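Local coordinates for peptidoglycan synthase activator LpoP (Pseudomonas aeruginosa, PDB 6W5Q), which is a lipoprotein that activates a peptidoglycan synthase, probably through protein contacts made by this C-terminal domain of tetratricopeptide-repeat type, at residues Ser37-Gln42 / Gln57-Gln62; Gly63-Ala68 / Glu98-Ser103; Gln70-Gly75 / Glu91-Ala96; Arg74-Ala79 / Ala84-Leu89. All blocks are in the same frame, centred on the assembly; numbering follows the deposited sequence.

Interaction 1: Ser37-Gln42 / Gln57-Gln62. With SO4 (sulfate ion), chain I.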
loop_
_atom_site.group_PDB
_atom_site.type_symbol
_atom_site.label_atom_id
_atom_site.label_comp_id
_atom_site.label_asym_id
_atom_site.label_seq_id
_atom_site.Cartn_x
_atom_site.Cartn_y
_atom_site.Cartn_z
ATOM N N SER A 37 -10.606 -3.742 -7.396
ATOM C CA SER A 37 -10.332 -5.125 -7.000
ATOM C C SER A 37 -9.736 -5.196 -5.603
ATOM O O SER A 37 -10.010 -6.139 -4.849
ATOM C CB SER A 37 -9.372 -5.798 -7.986
ATOM O OG SER A 37 -9.912 -5.883 -9.283
ATOM N N LEU A 38 -8.898 -4.225 -5.243
ATOM C CA LEU A 38 -8.334 -4.238 -3.902
ATOM C C LEU A 38 -9.369 -3.820 -2.857
ATOM O O LEU A 38 -9.332 -4.311 -1.722
ATOM C CB LEU A 38 -7.077 -3.351 -3.874
ATOM C CG LEU A 38 -5.958 -3.956 -4.763
ATOM C CD1 LEU A 38 -4.775 -3.036 -5.000
ATOM C CD2 LEU A 38 -5.445 -5.309 -4.202
ATOM N N GLU A 39 -10.310 -2.943 -3.207
ATOM C CA GLU A 39 -11.369 -2.640 -2.247
ATOM C C GLU A 39 -12.300 -3.833 -2.072
ATOM O O GLU A 39 -12.905 -3.998 -1.010
ATOM C CB GLU A 39 -12.161 -1.398 -2.679
ATOM C CG GLU A 39 -11.326 -0.163 -2.944
ATOM C CD GLU A 39 -11.004 0.621 -1.685
ATOM O OE1 GLU A 39 -10.337 1.667 -1.801
ATOM O OE2 GLU A 39 -11.417 0.194 -0.581
ATOM N N ARG A 40 -12.416 -4.686 -3.089
ATOM C CA ARG A 40 -13.178 -5.916 -2.916
ATOM C C ARG A 40 -12.408 -6.893 -2.035
ATOM O O ARG A 40 -12.999 -7.597 -1.209
ATOM C CB ARG A 40 -13.517 -6.514 -4.296
ATOM C CG ARG A 40 -14.441 -7.757 -4.278
ATOM C CD ARG A 40 -14.831 -8.206 -5.706
ATOM N NE ARG A 40 -16.047 -9.029 -5.774
ATOM C CZ ARG A 40 -16.078 -10.314 -6.153
ATOM N NH1 ARG A 40 -14.954 -10.939 -6.496
ATOM N NH2 ARG A 40 -17.233 -10.987 -6.192
ATOM N N ALA A 41 -11.078 -6.919 -2.170
ATOM C CA ALA A 41 -10.244 -7.746 -1.300
ATOM C C ALA A 41 -10.459 -7.416 0.180
ATOM O O ALA A 41 -10.423 -8.314 1.036
ATOM C CB ALA A 41 -8.772 -7.563 -1.686
ATOM N N GLN A 42 -10.672 -6.128 0.502
ATOM C CA GLN A 42 -10.909 -5.717 1.889
ATOM C C GLN A 42 -12.218 -6.249 2.453
ATOM O O GLN A 42 -12.344 -6.395 3.671
ATOM C CB GLN A 42 -10.922 -4.203 2.003
ATOM C CG GLN A 42 -9.628 -3.541 1.686
ATOM C CD GLN A 42 -9.556 -2.178 2.323
ATOM O OE1 GLN A 42 -9.437 -2.059 3.537
ATOM N NE2 GLN A 42 -9.656 -1.140 1.511
ATOM N N GLN A 57 -0.118 1.353 -3.059
ATOM C CA GLN A 57 0.705 1.465 -4.251
ATOM C C GLN A 57 -0.095 1.983 -5.441
ATOM O O GLN A 57 0.345 2.898 -6.157
ATOM C CB GLN A 57 1.321 0.116 -4.572
ATOM C CG GLN A 57 2.648 -0.104 -3.912
ATOM C CD GLN A 57 3.485 -1.060 -4.715
ATOM O OE1 GLN A 57 3.670 -2.215 -4.327
ATOM N NE2 GLN A 57 3.988 -0.594 -5.860
ATOM N N VAL A 58 -1.273 1.397 -5.671
ATOM C CA VAL A 58 -2.111 1.794 -6.798
ATOM C C VAL A 58 -2.527 3.252 -6.670
ATOM O O VAL A 58 -2.499 4.005 -7.652
ATOM C CB VAL A 58 -3.330 0.858 -6.894
ATOM C CG1 VAL A 58 -4.312 1.341 -7.956
ATOM C CG2 VAL A 58 -2.849 -0.534 -7.206
ATOM N N ARG A 59 -2.936 3.671 -5.465
ATOM C CA ARG A 59 -3.311 5.071 -5.264
ATOM C C ARG A 59 -2.122 5.977 -5.492
ATOM O O ARG A 59 -2.251 7.049 -6.095
ATOM C CB ARG A 59 -3.847 5.302 -3.855
ATOM C CG ARG A 59 -5.022 4.420 -3.471
ATOM C CD ARG A 59 -6.263 5.236 -3.224
ATOM N NE ARG A 59 -7.460 4.423 -2.981
ATOM C CZ ARG A 59 -8.480 4.273 -3.826
ATOM N NH1 ARG A 59 -8.485 4.898 -5.010
ATOM N NH2 ARG A 59 -9.506 3.513 -3.466
ATOM N N LEU A 60 -0.957 5.582 -4.979
ATOM C CA LEU A 60 0.232 6.380 -5.217
ATOM C C LEU A 60 0.516 6.465 -6.710
ATOM O O LEU A 60 0.855 7.535 -7.232
ATOM C CB LEU A 60 1.417 5.785 -4.462
ATOM C CG LEU A 60 2.704 6.603 -4.531
ATOM C CD1 LEU A 60 2.472 8.027 -4.058
ATOM C CD2 LEU A 60 3.756 5.919 -3.698
ATOM N N ALA A 61 0.341 5.351 -7.425
ATOM C CA ALA A 61 0.589 5.375 -8.855
ATOM C C ALA A 61 -0.436 6.238 -9.588
ATOM O O ALA A 61 -0.124 6.788 -10.642
ATOM C CB ALA A 61 0.613 3.950 -9.404
ATOM N N GLN A 62 -1.649 6.395 -9.046
ATOM C CA GLN A 62 -2.610 7.319 -9.642
ATOM C C GLN A 62 -2.298 8.776 -9.338
ATOM O O GLN A 62 -3.019 9.653 -9.826
ATOM C CB GLN A 62 -4.050 6.998 -9.186
ATOM C CG GLN A 62 -4.562 5.652 -9.725
ATOM C CD GLN A 62 -5.925 5.235 -9.160
ATOM O OE1 GLN A 62 -6.083 5.016 -7.951
ATOM N NE2 GLN A 62 -6.919 5.122 -10.043
HETATM S S SO4 I . -19.728 -8.451 -5.373
HETATM O O1 SO4 I . -19.304 -7.406 -6.308
HETATM O O2 SO4 I . -20.721 -7.973 -4.423
HETATM O O3 SO4 I . -20.269 -9.601 -6.099
HETATM O O4 SO4 I . -18.573 -8.887 -4.604
#
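E39 and R59 form a salt bridge on the partly exposed side of this contact. E39 OE1 lies 2.6 Å from R59 NH2. The bond is short but bent, with an N-H...O angle of 137°. OE1 uses its anti lone pair, the one facing away from OE2. It meets the guanidinium at the edge and in its plane, while the carboxylate as a whole is turned 41° from that plane. Both chains bend at chi2 (-84° in E39), and this swings the two charged ends together. The side chains cross at about a right angle.

The apolar part is slim and buried. L38 CD1 touches V58 CG2 at 3.9 Å. The backbones stand well apart here, 9.1 Å between the CA atoms of L38 and V58, so between these two residues the methyl ends just meet.

A separate ionic site lies at R40. Its extended chain carries the guanidinium edge to a sulfate, probably from the crystallisation liquor. R40 NE is 2.8 Å from sulfate O4, and R40 NH2 is 3.0 Å from the same oxygen. R43 also binds this sulfate.

The contact joins helix 31-44 to helix 49-61. L38 packs further on L19 and A22 of helix 13-28, and V58 on L31. R59 also lies against Q67 and A68 of helix 65-78.

Interaction 2: Gly63-Ala68 / Glu98-Ser103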
loop_
_atom_site.group_PDB
_atom_site.type_symbol
_atom_site.label_atom_id
_atom_site.label_comp_id
_atom_site.label_asym_id
_atom_site.label_seq_id
_atom_site.Cartn_x
_atom_site.Cartn_y
_atom_site.Cartn_z
ATOM N N GLY A 63 -1.256 9.057 -8.550
ATOM C CA GLY A 63 -0.985 10.409 -8.109
ATOM C C GLY A 63 -1.742 10.843 -6.873
ATOM O O GLY A 63 -1.642 12.009 -6.487
ATOM N N ASP A 64 -2.483 9.942 -6.220
ATOM C CA ASP A 64 -3.272 10.297 -5.034
ATOM C C ASP A 64 -2.452 10.033 -3.768
ATOM O O ASP A 64 -2.704 9.102 -2.990
ATOM C CB ASP A 64 -4.589 9.534 -5.033
ATOM C CG ASP A 64 -5.488 9.957 -6.171
ATOM O OD1 ASP A 64 -5.510 11.174 -6.458
ATOM O OD2 ASP A 64 -6.153 9.089 -6.783
ATOM N N ALA A 65 -1.474 10.923 -3.563
ATOM C CA ALA A 65 -0.425 10.696 -2.565
ATOM C C ALA A 65 -0.969 10.734 -1.143
ATOM O O ALA A 65 -0.688 9.835 -0.347
ATOM C CB ALA A 65 0.693 11.733 -2.734
ATOM N N ALA A 66 -1.713 11.791 -0.792
ATOM C CA ALA A 66 -2.269 11.883 0.553
ATOM C C ALA A 66 -3.149 10.676 0.865
ATOM O O ALA A 66 -3.097 10.134 1.975
ATOM C CB ALA A 66 -3.051 13.191 0.711
ATOM N N GLN A 67 -3.940 10.223 -0.113
ATOM C CA GLN A 67 -4.747 9.013 0.067
ATOM C C GLN A 67 -3.874 7.799 0.340
ATOM O O GLN A 67 -4.113 7.051 1.297
ATOM C CB GLN A 67 -5.599 8.757 -1.178
ATOM C CG GLN A 67 -6.857 9.540 -1.194
ATOM C CD GLN A 67 -7.662 9.286 -2.443
ATOM O OE1 GLN A 67 -7.999 8.136 -2.769
ATOM N NE2 GLN A 67 -7.919 10.337 -3.187
ATOM N N ALA A 68 -2.878 7.565 -0.531
ATOM C CA ALA A 68 -1.971 6.427 -0.389
ATOM C C ALA A 68 -1.319 6.404 0.972
ATOM O O ALA A 68 -1.107 5.332 1.555
ATOM C CB ALA A 68 -0.869 6.484 -1.455
ATOM N N GLU A 98 6.976 12.742 -0.162
ATOM C CA GLU A 98 7.734 13.400 -1.227
ATOM C C GLU A 98 6.818 14.047 -2.261
ATOM O O GLU A 98 7.018 15.200 -2.659
ATOM C CB GLU A 98 8.645 12.375 -1.916
ATOM C CG GLU A 98 9.950 12.137 -1.218
ATOM C CD GLU A 98 10.822 11.093 -1.901
ATOM O OE1 GLU A 98 10.281 10.172 -2.565
ATOM O OE2 GLU A 98 12.058 11.193 -1.761
ATOM N N LYS A 99 5.822 13.296 -2.738
ATOM C CA LYS A 99 4.971 13.809 -3.796
ATOM C C LYS A 99 4.047 14.894 -3.283
ATOM O O LYS A 99 3.493 15.648 -4.091
ATOM C CB LYS A 99 4.179 12.661 -4.431
ATOM C CG LYS A 99 5.082 11.639 -5.114
ATOM C CD LYS A 99 4.285 10.617 -5.888
ATOM C CE LYS A 99 5.186 9.688 -6.680
ATOM N NZ LYS A 99 4.372 8.878 -7.634
ATOM N N GLN A 100 3.891 15.002 -1.963
ATOM C CA GLN A 100 3.163 16.099 -1.339
ATOM C C GLN A 100 4.058 17.299 -1.052
ATOM O O GLN A 100 3.607 18.264 -0.423
ATOM C CB GLN A 100 2.495 15.611 -0.053
ATOM C CG GLN A 100 1.330 14.657 -0.316
ATOM C CD GLN A 100 0.809 13.981 0.936
ATOM O OE1 GLN A 100 -0.047 14.522 1.639
ATOM N NE2 GLN A 100 1.313 12.782 1.210
ATOM N N GLY A 101 5.311 17.263 -1.507
ATOM C CA GLY A 101 6.241 18.344 -1.258
ATOM C C GLY A 101 6.908 18.301 0.100
ATOM O O GLY A 101 7.407 19.329 0.564
ATOM N N ASP A 102 6.946 17.142 0.745
ATOM C CA ASP A 102 7.392 17.009 2.129
ATOM C C ASP A 102 8.656 16.138 2.185
ATOM O O ASP A 102 8.589 14.926 2.417
ATOM C CB ASP A 102 6.274 16.417 2.971
ATOM C CG ASP A 102 6.659 16.250 4.421
ATOM O OD1 ASP A 102 6.021 15.421 5.101
ATOM O OD2 ASP A 102 7.604 16.941 4.885
ATOM N N SER A 103 9.822 16.759 1.993
ATOM C CA SER A 103 11.054 15.977 2.028
ATOM C C SER A 103 11.514 15.645 3.450
ATOM O O SER A 103 12.251 14.674 3.627
ATOM C CB SER A 103 12.168 16.697 1.266
ATOM O OG SER A 103 12.881 17.582 2.096
#
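A65 packs its methyl group into the corner made by K99 and Q100. A65 CB is 4.0 Å from K99 CB and 3.8 Å from Q100 CG. The backbones come close here, with 6.4 Å between the CA atoms of A65 and K99, and the small alanine side chain suits that spacing. K99 meets the contact at its CB, and the rest of its chain runs on fully extended.

The amide of Q100 makes the second set of van der Waals contacts. It lies alongside the first turn of helix 65-78. Q100 OE1 comes to 3.4 Å from A66 CB, and Q100 CD to 3.7 Å from A66 CA. The amide is turned across its own chain (chi3 87°). Its NE2 is held by hydrogen bonds to A96 O and to E69 OE1, which fix where the amide sits.

Both segments contain helix ends. G63 and G101 each have positive phi (85° and 82°) and close a helix with a Schellman motif. At the second end, G101 N bonds to E98 O at 2.9 Å. D64 and D102 then take the N-cap positions of the next helices. The D64 side chain makes no capping bond, whereas D102 OD2 caps G105 N and D102 OD1 makes a salt bridge to R97.

The contact thus ties the start of helix 65-78 to the end of helix 83-99. K99 and A68 both reach L60 of helix 49-61, and E98 forms a salt bridge to R110 of helix 103-114.

Interaction 3: Gln70-Gly75 / Glu91-Ala96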
loop_
_atom_site.group_PDB
_atom_site.type_symbol
_atom_site.label_atom_id
_atom_site.label_comp_id
_atom_site.label_asym_id
_atom_site.label_seq_id
_atom_site.Cartn_x
_atom_site.Cartn_y
_atom_site.Cartn_z
ATOM N N GLN A 70 -2.373 7.433 3.893
ATOM C CA GLN A 70 -3.238 6.981 4.984
ATOM C C GLN A 70 -3.529 5.491 4.894
ATOM O O GLN A 70 -3.601 4.802 5.919
ATOM C CB GLN A 70 -4.541 7.784 4.989
ATOM C CG GLN A 70 -4.300 9.257 5.110
ATOM C CD GLN A 70 -3.546 9.628 6.380
ATOM O OE1 GLN A 70 -2.770 10.580 6.369
ATOM N NE2 GLN A 70 -3.818 8.935 7.485
ATOM N N VAL A 71 -3.694 4.973 3.683
ATOM C CA VAL A 71 -3.859 3.529 3.522
ATOM C C VAL A 71 -2.611 2.805 3.991
ATOM O O VAL A 71 -2.690 1.825 4.742
ATOM C CB VAL A 71 -4.183 3.180 2.061
ATOM C CG1 VAL A 71 -4.262 1.653 1.883
ATOM C CG2 VAL A 71 -5.457 3.882 1.634
ATOM N N ALA A 72 -1.439 3.279 3.559
ATOM C CA ALA A 72 -0.191 2.642 3.973
ATOM C C ALA A 72 0.021 2.763 5.480
ATOM O O ALA A 72 0.524 1.828 6.127
ATOM C CB ALA A 72 0.988 3.252 3.216
ATOM N N ARG A 73 -0.355 3.912 6.056
ATOM C CA ARG A 73 -0.212 4.090 7.496
ATOM C C ARG A 73 -1.168 3.185 8.243
ATOM O O ARG A 73 -0.865 2.726 9.349
ATOM C CB ARG A 73 -0.436 5.555 7.883
ATOM C CG ARG A 73 0.785 6.428 7.692
ATOM C CD ARG A 73 0.891 7.475 8.808
ATOM N NE ARG A 73 2.267 7.938 9.050
ATOM C CZ ARG A 73 2.802 8.984 8.432
ATOM N NH1 ARG A 73 2.081 9.654 7.552
ATOM N NH2 ARG A 73 4.044 9.357 8.678
ATOM N N ARG A 74 -2.317 2.896 7.639
ATOM C CA ARG A 74 -3.224 1.932 8.241
ATOM C C ARG A 74 -2.661 0.516 8.123
ATOM O O ARG A 74 -2.640 -0.231 9.103
ATOM C CB ARG A 74 -4.618 2.048 7.604
ATOM C CG ARG A 74 -5.680 1.276 8.364
ATOM C CD ARG A 74 -7.080 1.813 8.117
ATOM N NE ARG A 74 -7.507 1.645 6.736
ATOM C CZ ARG A 74 -8.095 0.549 6.267
ATOM N NH1 ARG A 74 -8.317 -0.499 7.066
ATOM N NH2 ARG A 74 -8.453 0.493 4.995
ATOM N N GLY A 75 -2.202 0.124 6.933
ATOM C CA GLY A 75 -1.571 -1.187 6.795
ATOM C C GLY A 75 -0.482 -1.416 7.824
ATOM O O GLY A 75 -0.388 -2.494 8.422
ATOM N N GLU A 91 8.562 2.888 3.102
ATOM C CA GLU A 91 9.047 3.431 1.833
ATOM C C GLU A 91 7.905 4.031 1.020
ATOM O O GLU A 91 8.049 5.108 0.437
ATOM C CB GLU A 91 9.771 2.354 1.020
ATOM C CG GLU A 91 10.143 2.828 -0.384
ATOM C CD GLU A 91 11.059 4.071 -0.376
ATOM O OE1 GLU A 91 11.818 4.266 0.606
ATOM O OE2 GLU A 91 11.025 4.862 -1.358
ATOM N N LEU A 92 6.753 3.355 0.987
ATOM C CA LEU A 92 5.570 3.933 0.358
ATOM C C LEU A 92 5.177 5.248 1.015
ATOM O O LEU A 92 4.780 6.201 0.337
ATOM C CB LEU A 92 4.399 2.950 0.436
ATOM C CG LEU A 92 4.126 2.062 -0.776
ATOM C CD1 LEU A 92 5.373 1.271 -1.176
ATOM C CD2 LEU A 92 2.921 1.135 -0.497
ATOM N N ILE A 93 5.246 5.312 2.343
ATOM C CA ILE A 93 4.873 6.543 3.038
ATOM C C ILE A 93 5.853 7.666 2.700
ATOM O O ILE A 93 5.448 8.813 2.482
ATOM C CB ILE A 93 4.793 6.276 4.554
ATOM C CG1 ILE A 93 3.624 5.338 4.855
ATOM C CG2 ILE A 93 4.708 7.586 5.346
ATOM C CD1 ILE A 93 3.609 4.800 6.255
ATOM N N ALA A 94 7.152 7.345 2.649
ATOM C CA ALA A 94 8.165 8.306 2.229
ATOM C C ALA A 94 7.851 8.856 0.848
ATOM O O ALA A 94 7.942 10.065 0.603
ATOM C CB ALA A 94 9.548 7.646 2.226
ATOM N N GLN A 95 7.487 7.971 -0.077
ATOM C CA GLN A 95 7.228 8.403 -1.444
ATOM C C GLN A 95 5.981 9.252 -1.519
ATOM O O GLN A 95 5.921 10.196 -2.312
ATOM C CB GLN A 95 7.113 7.191 -2.356
ATOM C CG GLN A 95 8.368 6.374 -2.396
ATOM C CD GLN A 95 8.294 5.308 -3.435
ATOM O OE1 GLN A 95 9.161 4.428 -3.506
ATOM N NE2 GLN A 95 7.247 5.360 -4.259
ATOM N N ALA A 96 4.993 8.947 -0.677
ATOM C CA ALA A 96 3.782 9.761 -0.619
ATOM C C ALA A 96 4.050 11.135 0.003
ATOM O O ALA A 96 3.442 12.131 -0.407
ATOM C CB ALA A 96 2.701 9.011 0.163
#
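I93 carries this buried contact, set against A72 and R73. I93 CG1 touches A72 CB at 3.7 Å. I93 CD1 goes on to R73 CG at 3.6 Å. I93 CG2 sits over one face of the R73 guanidinium, offset toward its rim and 3.8 Å from R73 NH2. CG1 is anti to the carbonyl carbon (chi1 -67°), and this sends the CG1-CD1 branch past A72 to R73 CG, and CG2 to the guanidinium. L92 adds a looser contact, its CB 4.4 Å from A72 CB.

The next shell holds these groups in place. R73 bends at chi2, and its NH1 makes a salt bridge to E69 one turn earlier. This probably helps hold the guanidinium face against I93 CG2. I93 also packs on L76 and on A109 of helix 103-114, while L92 leans on Y53 and Q57 of helix 49-61.

The axes of segments 70-75 and 91-96 approach to 9.2 Å and run 158° apart, close to antiparallel. Small A72 lets the backbones draw near, with its CA 6.5 Å from that of I93. Antiparallel helices paired in this way, with alanine at the interface, fit the tetratricopeptide-repeat fold.

Interaction 4: Arg74-Ala79 / Ala84-Leu89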
loop_
_atom_site.group_PDB
_atom_site.type_symbol
_atom_site.label_atom_id
_atom_site.label_comp_id
_atom_site.label_asym_id
_atom_site.label_seq_id
_atom_site.Cartn_x
_atom_site.Cartn_y
_atom_site.Cartn_z
ATOM N N ARG A 74 -2.317 2.896 7.639
ATOM C CA ARG A 74 -3.224 1.932 8.241
ATOM C C ARG A 74 -2.661 0.516 8.123
ATOM O O ARG A 74 -2.640 -0.231 9.103
ATOM C CB ARG A 74 -4.618 2.048 7.604
ATOM C CG ARG A 74 -5.680 1.276 8.364
ATOM C CD ARG A 74 -7.080 1.813 8.117
ATOM N NE ARG A 74 -7.507 1.645 6.736
ATOM C CZ ARG A 74 -8.095 0.549 6.267
ATOM N NH1 ARG A 74 -8.317 -0.499 7.066
ATOM N NH2 ARG A 74 -8.453 0.493 4.995
ATOM N N GLY A 75 -2.202 0.124 6.933
ATOM C CA GLY A 75 -1.571 -1.187 6.795
ATOM C C GLY A 75 -0.482 -1.416 7.824
ATOM O O GLY A 75 -0.388 -2.494 8.422
ATOM N N LEU A 76 0.320 -0.383 8.080
ATOM C CA LEU A 76 1.398 -0.464 9.061
ATOM C C LEU A 76 0.887 -0.889 10.434
ATOM O O LEU A 76 1.484 -1.747 11.086
ATOM C CB LEU A 76 2.091 0.893 9.138
ATOM C CG LEU A 76 3.532 1.065 9.568
ATOM C CD1 LEU A 76 4.445 0.042 8.934
ATOM C CD2 LEU A 76 3.929 2.453 9.149
ATOM N N SER A 77 -0.236 -0.328 10.883
ATOM C CA SER A 77 -0.757 -0.718 12.188
ATOM C C SER A 77 -1.144 -2.199 12.257
ATOM O O SER A 77 -1.272 -2.744 13.360
ATOM C CB SER A 77 -1.951 0.164 12.555
ATOM O OG SER A 77 -2.936 0.157 11.545
ATOM N N TYR A 78 -1.342 -2.863 11.119
ATOM C CA TYR A 78 -1.669 -4.283 11.090
ATOM C C TYR A 78 -0.451 -5.137 10.775
ATOM O O TYR A 78 -0.548 -6.365 10.753
ATOM C CB TYR A 78 -2.759 -4.578 10.046
ATOM C CG TYR A 78 -3.990 -3.685 10.047
ATOM C CD1 TYR A 78 -4.437 -3.058 11.201
ATOM C CD2 TYR A 78 -4.722 -3.500 8.881
ATOM C CE1 TYR A 78 -5.573 -2.252 11.184
ATOM C CE2 TYR A 78 -5.849 -2.710 8.851
ATOM C CZ TYR A 78 -6.270 -2.082 10.004
ATOM O OH TYR A 78 -7.394 -1.289 9.967
ATOM N N ALA A 79 0.678 -4.509 10.499
ATOM C CA ALA A 79 1.877 -5.173 10.027
ATOM C C ALA A 79 2.818 -5.551 11.159
ATOM O O ALA A 79 3.972 -5.881 10.891
ATOM C CB ALA A 79 2.605 -4.269 9.022
ATOM N N ALA A 84 9.802 -7.008 6.913
ATOM C CA ALA A 84 9.931 -6.734 5.485
ATOM C C ALA A 84 8.758 -5.909 4.984
ATOM O O ALA A 84 8.933 -4.991 4.178
ATOM C CB ALA A 84 10.031 -8.046 4.708
ATOM N N LEU A 85 7.557 -6.207 5.476
ATOM C CA LEU A 85 6.360 -5.508 5.022
ATOM C C LEU A 85 6.296 -4.099 5.593
ATOM O O LEU A 85 5.881 -3.160 4.906
ATOM C CB LEU A 85 5.123 -6.313 5.418
ATOM C CG LEU A 85 3.755 -5.805 4.956
ATOM C CD1 LEU A 85 3.779 -5.389 3.503
ATOM C CD2 LEU A 85 2.697 -6.879 5.175
ATOM N N GLN A 86 6.700 -3.933 6.854
ATOM C CA GLN A 86 6.728 -2.606 7.450
ATOM C C GLN A 86 7.730 -1.714 6.738
ATOM O O GLN A 86 7.452 -0.535 6.495
ATOM C CB GLN A 86 7.070 -2.710 8.927
ATOM C CG GLN A 86 6.192 -3.677 9.678
ATOM C CD GLN A 86 6.675 -3.905 11.089
ATOM O OE1 GLN A 86 6.674 -5.032 11.590
ATOM N NE2 GLN A 86 7.078 -2.833 11.745
ATOM N N ALA A 87 8.910 -2.261 6.419
ATOM C CA ALA A 87 9.885 -1.538 5.602
ATOM C C ALA A 87 9.262 -1.097 4.283
ATOM O O ALA A 87 9.390 0.065 3.875
ATOM C CB ALA A 87 11.118 -2.416 5.348
ATOM N N GLY A 88 8.576 -2.015 3.602
ATOM C CA GLY A 88 7.898 -1.646 2.368
ATOM C C GLY A 88 6.896 -0.524 2.564
ATOM O O GLY A 88 6.870 0.443 1.796
ATOM N N LEU A 89 6.058 -0.633 3.595
ATOM C CA LEU A 89 5.031 0.385 3.831
ATOM C C LEU A 89 5.664 1.746 4.151
ATOM O O LEU A 89 5.224 2.784 3.635
ATOM C CB LEU A 89 4.079 -0.085 4.949
ATOM C CG LEU A 89 3.070 -1.204 4.571
ATOM C CD1 LEU A 89 2.613 -2.009 5.773
ATOM C CD2 LEU A 89 1.821 -0.670 3.816
#
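Q86 runs along the end of helix 65-78, meeting L76 first and A79 last. Its CB lies 3.8 Å from L76 CD1, and the same methyl also touches Q86 CA. The two side chains cross at about a right angle. Q86 CG comes next, 3.7 Å from A79 CB. The first torsion puts CG beside the backbone N (chi1 -52°), and the chain stays extended from there, which carries the amide to the carbonyl of A79. Q86 CD is 3.4 Å from A79 O. At the tip, Q86 OE1 lies 2.9 Å from A79 O. These are two acceptors, so the approach is not a hydrogen bond. The polar partner of OE1 is R82 N, in the turn between the helices.

L89 fills the space beside this path. Its CB meets L76 CD1, and its CD1 reaches the backbone at L76 N, 3.6 Å away. The same CD1 touches A79 CB at 4.0 Å. G75 has no side chain, and L89 packs directly on its main chain.

On another side of the helix, R74 NH1 donates to Y78 OH at 3.1 Å, with the hydroxyl in the guanidinium plane. L85 lies at the edge of the contact and packs on P49 and Q50 of helix 49-61.

Segments 74-78 and 84-89 run nearly antiparallel, 165° apart, with axes 9.6 Å from each other. They flank the short turn of a helical hairpin, the antiparallel helix pair on which tetratricopeptide repeats are built.

Interactions 2, 3 and 4 lie along one pair of helices, 65-78 and 83-99. Interaction 4 is next to the turn, interaction 3 is midway and interaction 2 is at the far end. The centres of 3 and 4 are about 8 Å apart, and I93 CD1 touches L76 CD2 at 3.7 Å. Interactions 2 and 4 do not touch; their centres are about 18 Å apart. Interaction 1 belongs to the preceding helices. It reaches interaction 2 where L60 CD1 packs on K99 CD at 3.7 Å. A probable hydrogen bond from R74 NH2 to Q42 OE1, 3.1 Å, links interaction 1 to interactions 3 and 4. A different sulfate from the one at R40 lies about 4 Å from the R73 side chain.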